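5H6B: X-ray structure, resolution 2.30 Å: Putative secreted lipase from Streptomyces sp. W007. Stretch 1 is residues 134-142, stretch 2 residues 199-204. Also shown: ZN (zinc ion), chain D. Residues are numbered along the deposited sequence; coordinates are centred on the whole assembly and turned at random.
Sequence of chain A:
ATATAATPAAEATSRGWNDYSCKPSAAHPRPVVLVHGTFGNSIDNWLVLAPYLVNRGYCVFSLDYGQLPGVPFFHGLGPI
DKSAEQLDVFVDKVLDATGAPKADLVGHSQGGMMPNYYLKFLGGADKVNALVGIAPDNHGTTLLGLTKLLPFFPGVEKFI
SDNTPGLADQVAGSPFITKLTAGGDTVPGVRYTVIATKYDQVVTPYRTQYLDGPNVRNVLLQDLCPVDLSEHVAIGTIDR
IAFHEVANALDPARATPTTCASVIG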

# COMPACT_ATOMS: atom_id res chain seq x y z
N ILE A 134 -2.28 -4.03 1.12
CA ILE A 134 -3.70 -4.27 1.24
C ILE A 134 -4.21 -4.31 -0.19
O ILE A 134 -4.03 -3.36 -0.94
N ALA A 135 -4.79 -5.44 -0.55
CA ALA A 135 -5.20 -5.74 -1.91
C ALA A 135 -4.16 -5.38 -2.98
O ALA A 135 -4.51 -4.83 -4.01
N PRO A 136 -2.88 -5.71 -2.75
CA PRO A 136 -1.84 -5.28 -3.70
C PRO A 136 -1.85 -6.10 -5.00
O PRO A 136 -1.96 -7.33 -4.93
N ASP A 137 -1.74 -5.45 -6.16
CA ASP A 137 -1.65 -6.23 -7.42
C ASP A 137 -0.22 -6.64 -7.73
O ASP A 137 0.38 -6.21 -8.73
N ASN A 138 0.31 -7.56 -6.91
CA ASN A 138 1.77 -7.87 -6.92
C ASN A 138 2.27 -8.57 -8.19
O ASN A 138 3.47 -8.51 -8.49
N HIS A 139 1.36 -9.23 -8.91
CA HIS A 139 1.64 -9.77 -10.26
C HIS A 139 0.70 -9.19 -11.30
O HIS A 139 0.38 -9.83 -12.30
N GLY A 140 0.32 -7.93 -11.08
CA GLY A 140 -0.44 -7.19 -12.05
C GLY A 140 -1.88 -7.61 -12.05
O GLY A 140 -2.30 -8.34 -11.17
N THR A 141 -2.61 -7.12 -13.04
CA THR A 141 -4.05 -7.33 -13.18
C THR A 141 -4.41 -7.15 -14.67
O THR A 141 -3.54 -7.30 -15.53
N THR A 142 -5.66 -6.83 -14.98
CA THR A 142 -6.08 -6.50 -16.36
C THR A 142 -6.66 -5.09 -16.44
O THR A 142 -7.11 -4.51 -15.43
N TYR A 199 -13.52 -11.39 -2.27
CA TYR A 199 -14.48 -10.66 -3.11
C TYR A 199 -13.82 -9.55 -3.94
O TYR A 199 -14.52 -8.68 -4.47
N ASP A 200 -12.49 -9.60 -4.10
CA ASP A 200 -11.79 -8.64 -4.94
C ASP A 200 -12.25 -8.77 -6.39
O ASP A 200 -12.11 -9.82 -7.00
N GLN A 201 -12.80 -7.68 -6.93
CA GLN A 201 -13.28 -7.62 -8.32
C GLN A 201 -12.29 -7.00 -9.32
O GLN A 201 -12.51 -7.06 -10.53
N VAL A 202 -11.22 -6.38 -8.81
CA VAL A 202 -10.25 -5.59 -9.60
C VAL A 202 -9.00 -6.38 -9.95
O VAL A 202 -8.42 -6.18 -11.01
N VAL A 203 -8.55 -7.23 -9.02
CA VAL A 203 -7.27 -7.93 -9.09
C VAL A 203 -7.58 -9.40 -8.85
O VAL A 203 -7.64 -9.84 -7.69
N THR A 204 -7.81 -10.11 -9.94
CA THR A 204 -8.20 -11.51 -9.90
C THR A 204 -7.26 -12.37 -10.76
O THR A 204 -6.63 -11.85 -11.69

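Packing between residues 134-142 and 199-204 of the putative secreted lipase, two segments that meet through loop on both sides and bury 250 Å² of surface, both sides summed. I134 (chi1 m, chi2 t) lies out of reach of the second stretch. A135 is the first residue to point in: its methyl is directed toward the other stretch, and CB of A135 lies 3.7 Å from OD2 of D200. D200 (chi1 t) also points toward the first stretch, while its OD1 accepts hydrogen bonds from N of V202 and N of V203, both at 2.9 Å, and so ties the turn of its own loop together. The CA-to-CB bond of P136 points away, and its contact is made by the backbone, with O of P136 4.5 Å from CG1 of V203. D137 (chi1 p) leaves sideways; its CB packs 3.8 Å from CG1 of V203, whereas its carboxylate OD2 is hydrogen-bonded elsewhere in the structure. N138 (chi1 m) and H139 (chi1 m) make no contact with the second stretch. The end of the H139 side chain leads away instead, and its NE2 binds the zinc ion ZN at 2.3 Å, together with two atoms from elsewhere in the structure. G140, at positive phi, brings its carbonyl O to 4.1 Å from CG1 of V203; its N bonds back to O of D137 at 2.9 Å, closing a tight turn. V203 (chi1 t), the residue most covered here, thus lies against A135, P136, D137, G140 and T141. T141 (chi1 t) points toward the second stretch and supplies the one hydrogen bond between the two: OG1 of T141 donates to the backbone O of V202 at 2.6 Å, a short bond that pins the loops where the CA atoms of T141 and V203 approach to 5.2 Å. T142 (chi1 p) turns sideways and caps the helix that follows.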

# COMPACT_ATOMS: atom_id res chain seq x y z
CB ILE A 134 -4.41 -3.14 2.02
CG1 ILE A 134 -3.66 -2.79 3.30
CG2 ILE A 134 -5.84 -3.56 2.35
CD1 ILE A 134 -4.29 -1.65 4.08
CB ALA A 135 -6.54 -5.08 -2.20
CB PRO A 136 -0.56 -5.54 -2.92
CG PRO A 136 -0.88 -6.74 -2.09
CD PRO A 136 -2.32 -6.62 -1.72
CB ASP A 137 -2.33 -5.53 -8.60
CG ASP A 137 -1.76 -4.13 -8.92
OD1 ASP A 137 -1.18 -3.43 -8.06
OD2 ASP A 137 -1.96 -3.74 -10.07
CB ASN A 138 2.18 -8.64 -5.65
CG ASN A 138 2.43 -7.71 -4.46
OD1 ASN A 138 3.17 -6.73 -4.60
ND2 ASN A 138 1.86 -8.02 -3.30
CB HIS A 139 1.61 -11.30 -10.23
CG HIS A 139 2.40 -11.84 -9.10
ND1 HIS A 139 1.87 -12.02 -7.85
CD2 HIS A 139 3.72 -12.12 -8.99
CE1 HIS A 139 2.80 -12.44 -7.03
NE2 HIS A 139 3.93 -12.51 -7.70
CB THR A 141 -4.83 -6.35 -12.26
OG1 THR A 141 -6.23 -6.57 -12.39
CG2 THR A 141 -4.54 -4.87 -12.60
CB THR A 142 -7.13 -7.50 -16.89
OG1 THR A 142 -8.34 -7.38 -16.15
CG2 THR A 142 -6.62 -8.95 -16.77
CB TYR A 199 -15.60 -10.10 -2.23
CG TYR A 199 -16.23 -11.17 -1.38
CD1 TYR A 199 -17.09 -12.12 -1.95
CD2 TYR A 199 -15.94 -11.26 -0.02
CE1 TYR A 199 -17.66 -13.12 -1.18
CE2 TYR A 199 -16.51 -12.25 0.76
CZ TYR A 199 -17.36 -13.18 0.18
OH TYR A 199 -17.90 -14.16 1.00
CB ASP A 200 -10.28 -8.81 -4.84
CG ASP A 200 -9.51 -7.55 -5.22
OD1 ASP A 200 -9.76 -7.03 -6.34
OD2 ASP A 200 -8.64 -7.09 -4.42
CB GLN A 201 -14.63 -6.87 -8.36
CG GLN A 201 -14.58 -5.32 -8.30
CD GLN A 201 -14.31 -4.72 -6.93
OE1 GLN A 201 -13.58 -5.29 -6.10
NE2 GLN A 201 -14.89 -3.54 -6.68
CB VAL A 202 -9.79 -4.33 -8.81
CG1 VAL A 202 -8.63 -3.59 -9.50
CG2 VAL A 202 -10.96 -3.40 -8.55
CB VAL A 203 -6.29 -7.45 -8.00
CG1 VAL A 203 -4.97 -8.19 -8.11
CG2 VAL A 203 -6.09 -5.94 -8.08
CB THR A 204 -9.65 -11.71 -10.38
OG1 THR A 204 -9.78 -11.22 -11.71
CG2 THR A 204 -10.63 -11.00 -9.46
ZN ZN D . 5.71 -13.89 -7.55